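Local coordinates for protein imidazolonepropionase (Unidentified, PDB 2Q09) that hydrolyses a carbon-nitrogen bond of imidazolone-5-propanoate to give N-formimidoyl-L-glutamate, the third step of histidine degradation, at residues K90-P93 with Y94-A98; Q275-H279 with R280-A284; E192-Q196 with E197-A201; P14-R18 with S19-D23. All coordinates share one frame; numbering follows the deposited sequence.

Contact 1: residues K90-P93 with Y94-A98; sequences KGVP and YAEIA
Val92 and Pro93 lean on the first turn of helix 94-99, with Pro93 at its N-cap position; a Schellman motif with Gly91 at positive phi has just ended helix 82-89, and the link between the two helices is therefore very short. The tight part gathers round the Pro93 carbonyl. Pro93 O accepts from Ile97 N at 3.3 Å, almost straight (164° at the hydrogen) and in the carbonyl plane, which makes the opening i to i+4 bond of the helix. Glu96 N, 3.1 Å from the same Pro93 O, adds a weak bond bent to 125°. Ile97 packs inward: its CG1 stands beside its own backbone N, which carries CD1 back over the loop, 3.8 Å from Val92 O. Next to it Val92 CG1 presses on Glu96 CB and CG, each at 4.0 Å, and lies 4.3 Å from Ile97 CG1. Helix 82-89 backs this side, with Leu87 against Val92, and Glu84 and Arg88 against Ile97.

The solvent side is looser. The Glu96 chain bends at chi2 (63°), leaving only its aliphatic part on Val92, while OE2 swings off to a salt bridge with Arg99. The Pro93 ring is largely exposed, its CB approaching little more than the amide of the next residue. Tyr94 points away from the loop; its side chain lies about 8 Å from the bound inhibitor, and one face of its ring is met by Ala98 CB, 4.0 Å above the plane and displaced toward the rim.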
loop_
_atom_site.group_PDB
_atom_site.type_symbol
_atom_site.label_atom_id
_atom_site.label_comp_id
_atom_site.label_asym_id
_atom_site.label_seq_id
_atom_site.Cartn_x
_atom_site.Cartn_y
_atom_site.Cartn_z
ATOM N N LYS A 90 -8.345 5.891 -29.513
ATOM C CA LYS A 90 -8.622 6.063 -30.937
ATOM C C LYS A 90 -10.091 5.807 -31.253
ATOM O O LYS A 90 -10.553 6.122 -32.345
ATOM C CB LYS A 90 -7.769 5.118 -31.777
ATOM C CG LYS A 90 -6.287 5.434 -31.798
ATOM C CD LYS A 90 -5.609 4.491 -32.769
ATOM C CE LYS A 90 -4.131 4.731 -32.895
ATOM N NZ LYS A 90 -3.612 3.827 -33.963
ATOM N N GLY A 91 -10.818 5.218 -30.306
ATOM C CA GLY A 91 -12.231 4.970 -30.530
ATOM C C GLY A 91 -12.638 3.532 -30.819
ATOM O O GLY A 91 -13.789 3.269 -31.174
ATOM N N VAL A 92 -11.707 2.597 -30.683
ATOM C CA VAL A 92 -12.032 1.194 -30.912
ATOM C C VAL A 92 -12.890 0.711 -29.734
ATOM O O VAL A 92 -12.527 0.899 -28.574
ATOM C CB VAL A 92 -10.754 0.340 -31.007
ATOM C CG1 VAL A 92 -11.116 -1.123 -31.257
ATOM C CG2 VAL A 92 -9.874 0.858 -32.134
ATOM N N PRO A 93 -14.044 0.088 -30.023
ATOM C CA PRO A 93 -14.975 -0.427 -29.010
ATOM C C PRO A 93 -14.301 -1.409 -28.060
ATOM O O PRO A 93 -13.503 -2.238 -28.485
ATOM C CB PRO A 93 -16.053 -1.120 -29.843
ATOM C CG PRO A 93 -15.992 -0.425 -31.157
ATOM C CD PRO A 93 -14.515 -0.246 -31.378
ATOM N N TYR A 94 -14.628 -1.322 -26.773
ATOM C CA TYR A 94 -14.033 -2.238 -25.808
ATOM C C TYR A 94 -14.379 -3.687 -26.145
ATOM O O TYR A 94 -13.600 -4.597 -25.873
ATOM C CB TYR A 94 -14.501 -1.925 -24.383
ATOM C CG TYR A 94 -13.920 -2.889 -23.366
ATOM C CD1 TYR A 94 -12.547 -3.125 -23.319
ATOM C CD2 TYR A 94 -14.738 -3.590 -22.480
ATOM C CE1 TYR A 94 -12.001 -4.034 -22.423
ATOM C CE2 TYR A 94 -14.203 -4.507 -21.574
ATOM C CZ TYR A 94 -12.830 -4.723 -21.556
ATOM O OH TYR A 94 -12.285 -5.629 -20.675
ATOM N N ALA A 95 -15.548 -3.901 -26.743
ATOM C CA ALA A 95 -15.972 -5.244 -27.118
ATOM C C ALA A 95 -14.942 -5.881 -28.039
ATOM O O ALA A 95 -14.596 -7.046 -27.881
ATOM C CB ALA A 95 -17.328 -5.191 -27.810
ATOM N N GLU A 96 -14.446 -5.110 -29.000
ATOM C CA GLU A 96 -13.453 -5.609 -29.941
ATOM C C GLU A 96 -12.148 -5.917 -29.210
ATOM O O GLU A 96 -11.522 -6.948 -29.454
ATOM C CB GLU A 96 -13.213 -4.574 -31.050
ATOM C CG GLU A 96 -12.118 -4.942 -32.046
ATOM C CD GLU A 96 -12.424 -6.204 -32.842
ATOM O OE1 GLU A 96 -13.567 -6.344 -33.324
ATOM O OE2 GLU A 96 -11.513 -7.049 -32.992
ATOM N N ILE A 97 -11.739 -5.020 -28.320
ATOM C CA ILE A 97 -10.514 -5.202 -27.550
ATOM C C ILE A 97 -10.639 -6.446 -26.680
ATOM O O ILE A 97 -9.713 -7.249 -26.591
ATOM C CB ILE A 97 -10.250 -3.972 -26.651
ATOM C CG1 ILE A 97 -9.788 -2.795 -27.515
ATOM C CG2 ILE A 97 -9.231 -4.310 -25.578
ATOM C CD1 ILE A 97 -10.033 -1.447 -26.886
ATOM N N ALA A 98 -11.793 -6.603 -26.045
ATOM C CA ALA A 98 -12.035 -7.742 -25.172
ATOM C C ALA A 98 -12.117 -9.063 -25.930
ATOM O O ALA A 98 -11.477 -10.036 -25.539
ATOM C CB ALA A 98 -13.310 -7.520 -24.372
#

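Contact 2: residues Q275-H279 with R280-A284; sequences QALAH and RGVVA
Leu277 meets Val282 across the end of helix 271-280: Leu277 CD2 lies 3.9 Å from Val282 CB and also touches CG1, the two branched side chains crossing at a slant. Val282 holds CG1 anti to its backbone N (chi1 -180°), which sets that methyl against the leucine. Ala256 of helix 251-257 packs on both residues, and Val263 on Leu277. Their backbones are joined as well, since Val282 N donates to Leu277 O at 3.1 Å. That bond, reaching back five residues round Gly281 with its positive phi, and the apolar pair beside it mark a Schellman motif; here it turns the helix of a beta-alpha-beta unit into strand 283-286 of the amidohydrolase TIM barrel. A water donates to Leu277 O (2.8 Å) and to Val282 O (2.7 Å), bridging the two carbonyls. Arg280 closes the last helical turn through Arg280 N to Ala276 O, 3.0 Å and 156° at the hydrogen. Arg280 CG, beside its own backbone N, sits 3.5 Å from Ala276 O; the bends at chi2 and chi3 then turn the chain beyond it. Arg280 CD comes obliquely to His279 CD2 at 3.8 Å, the imidazole and guanidinium planes standing 73° apart, while NH1 makes a weak hydrogen bond to Asn257 O.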
loop_
_atom_site.group_PDB
_atom_site.type_symbol
_atom_site.label_atom_id
_atom_site.label_comp_id
_atom_site.label_asym_id
_atom_site.label_seq_id
_atom_site.Cartn_x
_atom_site.Cartn_y
_atom_site.Cartn_z
ATOM N N GLN A 275 -20.118 3.289 9.565
ATOM C CA GLN A 275 -20.340 3.037 10.983
ATOM C C GLN A 275 -19.641 1.745 11.399
ATOM O O GLN A 275 -19.089 1.654 12.492
ATOM C CB GLN A 275 -21.841 2.932 11.283
ATOM C CG GLN A 275 -22.671 4.132 10.836
ATOM C CD GLN A 275 -21.979 5.462 11.077
ATOM O OE1 GLN A 275 -21.328 5.666 12.102
ATOM N NE2 GLN A 275 -22.135 6.381 10.134
ATOM N N ALA A 276 -19.665 0.749 10.515
ATOM C CA ALA A 276 -19.032 -0.534 10.791
ATOM C C ALA A 276 -17.525 -0.363 10.849
ATOM O O ALA A 276 -16.865 -0.916 11.726
ATOM C CB ALA A 276 -19.402 -1.543 9.709
ATOM N N LEU A 277 -16.976 0.396 9.904
ATOM C CA LEU A 277 -15.540 0.630 9.874
ATOM C C LEU A 277 -15.083 1.333 11.147
ATOM O O LEU A 277 -14.083 0.951 11.746
ATOM C CB LEU A 277 -15.156 1.473 8.649
ATOM C CG LEU A 277 -15.571 0.909 7.283
ATOM C CD1 LEU A 277 -14.839 1.661 6.182
ATOM C CD2 LEU A 277 -15.243 -0.575 7.209
ATOM N N ALA A 278 -15.815 2.363 11.554
ATOM C CA ALA A 278 -15.476 3.125 12.752
ATOM C C ALA A 278 -15.446 2.234 13.988
ATOM O O ALA A 278 -14.549 2.333 14.818
ATOM C CB ALA A 278 -16.485 4.256 12.956
ATOM N N HIS A 279 -16.434 1.354 14.086
ATOM C CA HIS A 279 -16.550 0.450 15.221
ATOM C C HIS A 279 -15.489 -0.648 15.277
ATOM O O HIS A 279 -15.001 -0.984 16.356
ATOM C CB HIS A 279 -17.938 -0.188 15.217
ATOM C CG HIS A 279 -18.169 -1.111 16.368
ATOM N ND1 HIS A 279 -18.204 -0.671 17.676
ATOM C CD2 HIS A 279 -18.355 -2.451 16.415
ATOM C CE1 HIS A 279 -18.400 -1.703 18.477
ATOM N NE2 HIS A 279 -18.494 -2.795 17.738
ATOM N N ARG A 280 -15.134 -1.209 14.125
ATOM C CA ARG A 280 -14.142 -2.280 14.075
ATOM C C ARG A 280 -12.716 -1.783 13.843
ATOM O O ARG A 280 -11.798 -2.573 13.654
ATOM C CB ARG A 280 -14.523 -3.297 12.992
ATOM C CG ARG A 280 -15.874 -3.979 13.209
ATOM C CD ARG A 280 -15.941 -4.664 14.562
ATOM N NE ARG A 280 -14.889 -5.664 14.729
ATOM C CZ ARG A 280 -14.965 -6.919 14.301
ATOM N NH1 ARG A 280 -16.047 -7.350 13.679
ATOM N NH2 ARG A 280 -13.946 -7.742 14.485
ATOM N N GLY A 281 -12.538 -0.467 13.858
ATOM C CA GLY A 281 -11.218 0.113 13.665
ATOM C C GLY A 281 -10.550 -0.251 12.350
ATOM O O GLY A 281 -9.333 -0.421 12.293
ATOM N N VAL A 282 -11.344 -0.367 11.293
ATOM C CA VAL A 282 -10.823 -0.704 9.977
ATOM C C VAL A 282 -10.306 0.576 9.314
ATOM O O VAL A 282 -10.878 1.650 9.495
ATOM C CB VAL A 282 -11.939 -1.342 9.101
ATOM C CG1 VAL A 282 -11.404 -1.698 7.725
ATOM C CG2 VAL A 282 -12.489 -2.588 9.799
ATOM N N VAL A 283 -9.219 0.470 8.559
ATOM C CA VAL A 283 -8.680 1.638 7.877
ATOM C C VAL A 283 -9.312 1.741 6.492
ATOM O O VAL A 283 -9.498 0.730 5.807
ATOM C CB VAL A 283 -7.148 1.547 7.717
ATOM C CG1 VAL A 283 -6.636 2.713 6.876
ATOM C CG2 VAL A 283 -6.475 1.566 9.084
ATOM N N ALA A 284 -9.662 2.957 6.087
ATOM C CA ALA A 284 -10.243 3.175 4.768
ATOM C C ALA A 284 -9.100 3.636 3.865
ATOM O O ALA A 284 -8.491 4.680 4.106
ATOM C CB ALA A 284 -11.339 4.246 4.833
HETATM O O HOH W 1 -11.909 2.639 11.796
#

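Contact 3: residues E192-Q196 with E197-A201; sequences ETICQ and EIIPA
Thr193 and Ile194 bond to the following turn of the same helix mainly by backbone hydrogen bonds that reach one residue too far for an alpha-helix. Thr193 O is gripped twice, by Ile198 N at 3.0 Å and, less straight, by Glu197 N at 2.8 Å (136° at the hydrogen). Ile194 O takes Ile199 N at 2.9 Å, nearly linear (170°) and in the carbonyl plane. Pro200 has no N-H to offer; its CD sits 3.4 Å from Cys195 O instead, and the helix kinks there.

Apolar contacts follow the same spacing. Ile194 CG2 lies 4.0 Å from Ile199 CG1, and Thr193 CG2 meets Ile198 CG1 at the same distance. That methyl is anti to its backbone N, and OG1 stands beside that N, where it bonds to Ser189 O and Tyr183 OH. One polar atom joins them: Glu197 OE1 lies 3.8 Å from Thr193 CG2. Cutting Ile199 back to an alanine removes CG1 and CD1, which is likely to open a gap beside Ile194 CG2 and to leave Leu173, Ala231 and Tyr235 without part of their packing.

A pi-type turn just before a proline kink thus bends helix 187-204, an outer helix of the TIM barrel between strands 168-176 and 210-213.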
loop_
_atom_site.group_PDB
_atom_site.type_symbol
_atom_site.label_atom_id
_atom_site.label_comp_id
_atom_site.label_asym_id
_atom_site.label_seq_id
_atom_site.Cartn_x
_atom_site.Cartn_y
_atom_site.Cartn_z
ATOM N N GLU A 192 -13.568 -22.424 -4.385
ATOM C CA GLU A 192 -13.175 -23.603 -3.615
ATOM C C GLU A 192 -11.670 -23.838 -3.705
ATOM O O GLU A 192 -11.025 -24.197 -2.724
ATOM C CB GLU A 192 -13.904 -24.852 -4.113
ATOM C CG GLU A 192 -15.205 -25.155 -3.379
ATOM C CD GLU A 192 -15.783 -26.510 -3.747
ATOM O OE1 GLU A 192 -16.789 -26.914 -3.130
ATOM O OE2 GLU A 192 -15.234 -27.169 -4.656
ATOM N N THR A 193 -11.118 -23.642 -4.896
ATOM C CA THR A 193 -9.689 -23.829 -5.122
ATOM C C THR A 193 -8.860 -22.898 -4.242
ATOM O O THR A 193 -7.870 -23.313 -3.638
ATOM C CB THR A 193 -9.331 -23.562 -6.591
ATOM O OG1 THR A 193 -9.960 -24.544 -7.420
ATOM C CG2 THR A 193 -7.816 -23.616 -6.789
ATOM N N ILE A 194 -9.269 -21.633 -4.187
ATOM C CA ILE A 194 -8.582 -20.629 -3.382
ATOM C C ILE A 194 -8.610 -21.025 -1.913
ATOM O O ILE A 194 -7.591 -20.995 -1.225
ATOM C CB ILE A 194 -9.268 -19.236 -3.519
ATOM C CG1 ILE A 194 -9.197 -18.751 -4.970
ATOM C CG2 ILE A 194 -8.597 -18.227 -2.603
ATOM C CD1 ILE A 194 -9.933 -17.442 -5.215
ATOM N N CYS A 195 -9.796 -21.387 -1.439
ATOM C CA CYS A 195 -9.982 -21.760 -0.045
ATOM C C CYS A 195 -9.343 -23.088 0.363
ATOM O O CYS A 195 -8.749 -23.196 1.434
ATOM C CB CYS A 195 -11.480 -21.806 0.279
ATOM S SG CYS A 195 -12.344 -20.233 0.073
ATOM N N GLN A 196 -9.445 -24.098 -0.493
ATOM C CA GLN A 196 -8.913 -25.410 -0.143
ATOM C C GLN A 196 -7.506 -25.728 -0.616
ATOM O O GLN A 196 -6.891 -26.685 -0.137
ATOM C CB GLN A 196 -9.863 -26.493 -0.657
ATOM C CG GLN A 196 -11.207 -26.519 0.032
ATOM C CD GLN A 196 -12.211 -27.373 -0.702
ATOM O OE1 GLN A 196 -11.884 -28.449 -1.199
ATOM N NE2 GLN A 196 -13.448 -26.906 -0.768
ATOM N N GLU A 197 -6.980 -24.934 -1.539
ATOM C CA GLU A 197 -5.656 -25.220 -2.063
ATOM C C GLU A 197 -4.673 -24.058 -2.035
ATOM O O GLU A 197 -3.596 -24.165 -1.453
ATOM C CB GLU A 197 -5.798 -25.748 -3.492
ATOM C CG GLU A 197 -6.575 -27.058 -3.561
ATOM C CD GLU A 197 -7.008 -27.433 -4.967
ATOM O OE1 GLU A 197 -6.327 -27.044 -5.936
ATOM O OE2 GLU A 197 -8.031 -28.135 -5.097
ATOM N N ILE A 198 -5.041 -22.944 -2.660
ATOM C CA ILE A 198 -4.139 -21.805 -2.716
ATOM C C ILE A 198 -3.800 -21.176 -1.362
ATOM O O ILE A 198 -2.623 -21.015 -1.030
ATOM C CB ILE A 198 -4.677 -20.743 -3.685
ATOM C CG1 ILE A 198 -5.010 -21.423 -5.026
ATOM C CG2 ILE A 198 -3.623 -19.654 -3.905
ATOM C CD1 ILE A 198 -5.297 -20.474 -6.190
ATOM N N ILE A 199 -4.810 -20.819 -0.582
ATOM C CA ILE A 199 -4.538 -20.230 0.725
ATOM C C ILE A 199 -3.704 -21.201 1.576
ATOM O O ILE A 199 -2.697 -20.812 2.167
ATOM C CB ILE A 199 -5.859 -19.820 1.434
ATOM C CG1 ILE A 199 -6.399 -18.539 0.783
ATOM C CG2 ILE A 199 -5.630 -19.614 2.918
ATOM C CD1 ILE A 199 -7.695 -17.989 1.408
ATOM N N PRO A 200 -4.097 -22.485 1.633
ATOM C CA PRO A 200 -3.312 -23.436 2.433
ATOM C C PRO A 200 -1.854 -23.551 1.979
ATOM O O PRO A 200 -0.939 -23.565 2.807
ATOM C CB PRO A 200 -4.080 -24.745 2.263
ATOM C CG PRO A 200 -5.495 -24.263 2.211
ATOM C CD PRO A 200 -5.400 -23.071 1.264
ATOM N N ALA A 201 -1.634 -23.628 0.668
ATOM C CA ALA A 201 -0.272 -23.747 0.145
ATOM C C ALA A 201 0.531 -22.474 0.410
ATOM O O ALA A 201 1.721 -22.525 0.741
ATOM C CB ALA A 201 -0.303 -24.041 -1.356
#

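Contact 4: residues P14-R18 with S19-D23; sequences PATLR and SDLAD
A type I beta turn from Arg18 to Leu21 reverses the chain in the loop between strands 12-14 and 30-35. Its closing bond runs from Leu21 N to Arg18 O, 3.1 Å and 161° at the hydrogen, with the donor well above the carbonyl plane. An ST turn leads into it: Thr16 OG1 accepts from Arg18 N at 3.3 Å and is also hydrogen-bonded to Gly25 O, which ties the turn to the returning chain.

The side chains fold over the turn. Asp20 holds CG between its backbone N and carbonyl carbon (chi1 70°), a crowded position that brings the carboxylate back to Arg18. Arg18 NH2 and Asp20 OD2 are 2.9 Å apart in a salt bridge, but the oxygen lies over one face of the guanidinium and the two planes are 45° apart. Charge attraction holds the pair, with no N-H aimed at that oxygen. Asp20 also has, through OD1, a long, weak ion pair with Arg368. The arginine's aliphatic part serves differently: Arg18 CD packs on Leu21 CD1 at 3.6 Å, and that methyl also reaches Thr16 OG1 at 3.7 Å. With an alanine in place of Arg18, Asp20 would probably lose its closest countercharge and Leu21 CD1 the cover of Arg18 CD.

Leu17 O bonds to Arg352 NH1 and Ser19 N to Gln366 OE1, pinning the loop to later parts of the chain. The whole is an ST turn followed by a type I beta turn in a loop away from the active site.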
loop_
_atom_site.group_PDB
_atom_site.type_symbol
_atom_site.label_atom_id
_atom_site.label_comp_id
_atom_site.label_asym_id
_atom_site.label_seq_id
_atom_site.Cartn_x
_atom_site.Cartn_y
_atom_site.Cartn_z
ATOM N N PRO A 14 12.303 16.876 13.733
ATOM C CA PRO A 14 11.338 15.787 13.626
ATOM C C PRO A 14 9.858 16.072 13.438
ATOM O O PRO A 14 9.246 16.793 14.220
ATOM C CB PRO A 14 11.587 15.004 14.906
ATOM C CG PRO A 14 11.774 16.120 15.892
ATOM C CD PRO A 14 12.701 17.076 15.139
ATOM N N ALA A 15 9.304 15.502 12.375
ATOM C CA ALA A 15 7.874 15.584 12.104
ATOM C C ALA A 15 7.530 14.168 12.545
ATOM O O ALA A 15 7.529 13.247 11.733
ATOM C CB ALA A 15 7.609 15.752 10.604
ATOM N N THR A 16 7.265 14.005 13.834
ATOM C CA THR A 16 7.006 12.694 14.408
ATOM C C THR A 16 5.775 11.979 13.915
ATOM O O THR A 16 5.735 10.746 13.939
ATOM C CB THR A 16 6.914 12.770 15.952
ATOM O OG1 THR A 16 5.758 13.528 16.325
ATOM C CG2 THR A 16 8.166 13.451 16.522
ATOM N N LEU A 17 4.776 12.736 13.470
ATOM C CA LEU A 17 3.529 12.127 13.022
ATOM C C LEU A 17 2.966 11.262 14.159
ATOM O O LEU A 17 2.292 10.253 13.920
ATOM C CB LEU A 17 3.748 11.271 11.758
ATOM C CG LEU A 17 3.559 11.906 10.367
ATOM C CD1 LEU A 17 2.103 12.351 10.210
ATOM C CD2 LEU A 17 4.504 13.115 10.196
ATOM N N ARG A 18 3.243 11.667 15.397
ATOM C CA ARG A 18 2.743 10.935 16.561
ATOM C C ARG A 18 1.217 11.012 16.616
ATOM O O ARG A 18 0.629 12.066 16.380
ATOM C CB ARG A 18 3.322 11.506 17.861
ATOM C CG ARG A 18 4.787 11.202 18.102
ATOM C CD ARG A 18 5.219 11.713 19.476
ATOM N NE ARG A 18 4.479 11.048 20.543
ATOM C CZ ARG A 18 4.501 11.419 21.816
ATOM N NH1 ARG A 18 5.222 12.457 22.197
ATOM N NH2 ARG A 18 3.797 10.746 22.711
ATOM N N SER A 19 0.580 9.892 16.937
ATOM C CA SER A 19 -0.878 9.829 17.015
ATOM C C SER A 19 -1.483 10.758 18.068
ATOM O O SER A 19 -2.639 11.153 17.963
ATOM C CB SER A 19 -1.322 8.395 17.308
ATOM O OG SER A 19 -0.757 7.937 18.525
ATOM N N ASP A 20 -0.699 11.118 19.076
ATOM C CA ASP A 20 -1.204 11.976 20.138
ATOM C C ASP A 20 -0.800 13.433 19.971
ATOM O O ASP A 20 -1.080 14.258 20.846
ATOM C CB ASP A 20 -0.720 11.456 21.490
ATOM C CG ASP A 20 0.765 11.660 21.693
ATOM O OD1 ASP A 20 1.527 11.595 20.705
ATOM O OD2 ASP A 20 1.176 11.879 22.848
ATOM N N LEU A 21 -0.142 13.751 18.858
ATOM C CA LEU A 21 0.276 15.122 18.593
ATOM C C LEU A 21 -0.465 15.698 17.395
ATOM O O LEU A 21 -0.708 14.997 16.410
ATOM C CB LEU A 21 1.787 15.194 18.356
ATOM C CG LEU A 21 2.669 14.875 19.568
ATOM C CD1 LEU A 21 4.126 15.117 19.223
ATOM C CD2 LEU A 21 2.256 15.756 20.744
ATOM N N ALA A 22 -0.806 16.979 17.476
ATOM C CA ALA A 22 -1.535 17.651 16.408
ATOM C C ALA A 22 -0.754 17.762 15.102
ATOM O O ALA A 22 0.478 17.787 15.092
ATOM C CB ALA A 22 -1.966 19.036 16.864
ATOM N N ASP A 23 -1.501 17.827 14.004
ATOM C CA ASP A 23 -0.931 17.956 12.672
ATOM C C ASP A 23 0.186 16.952 12.381
ATOM O O ASP A 23 -0.041 15.738 12.391
ATOM C CB ASP A 23 -0.431 19.388 12.461
ATOM C CG ASP A 23 -1.505 20.424 12.745
ATOM O OD1 ASP A 23 -2.656 20.228 12.311
ATOM O OD2 ASP A 23 -1.199 21.440 13.401
HETATM O O HOH W 2 0.984 13.616 13.895
#

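Overall arrangement
All four contacts are local, and none touches another. Contacts 2 and 3 lie on different beta-alpha-beta units of the barrel, both partly buried: contact 2 ends its helix, contact 3 distorts one in mid-course, and both rely on backbone bonds backed by aliphatic packing. Contact 1, at the surface, its centre about 31 Å from that of the chain, begins a helix, as contact 2 ends one; a Schellman motif occurs in both. Contact 4, also partly buried, is a turn in a loop and not part of a helix, and it alone has a salt bridge between its segments. It lies opposite contacts 1 and 3 across the chain's centre, its centre about 49 Å from that of contact 1.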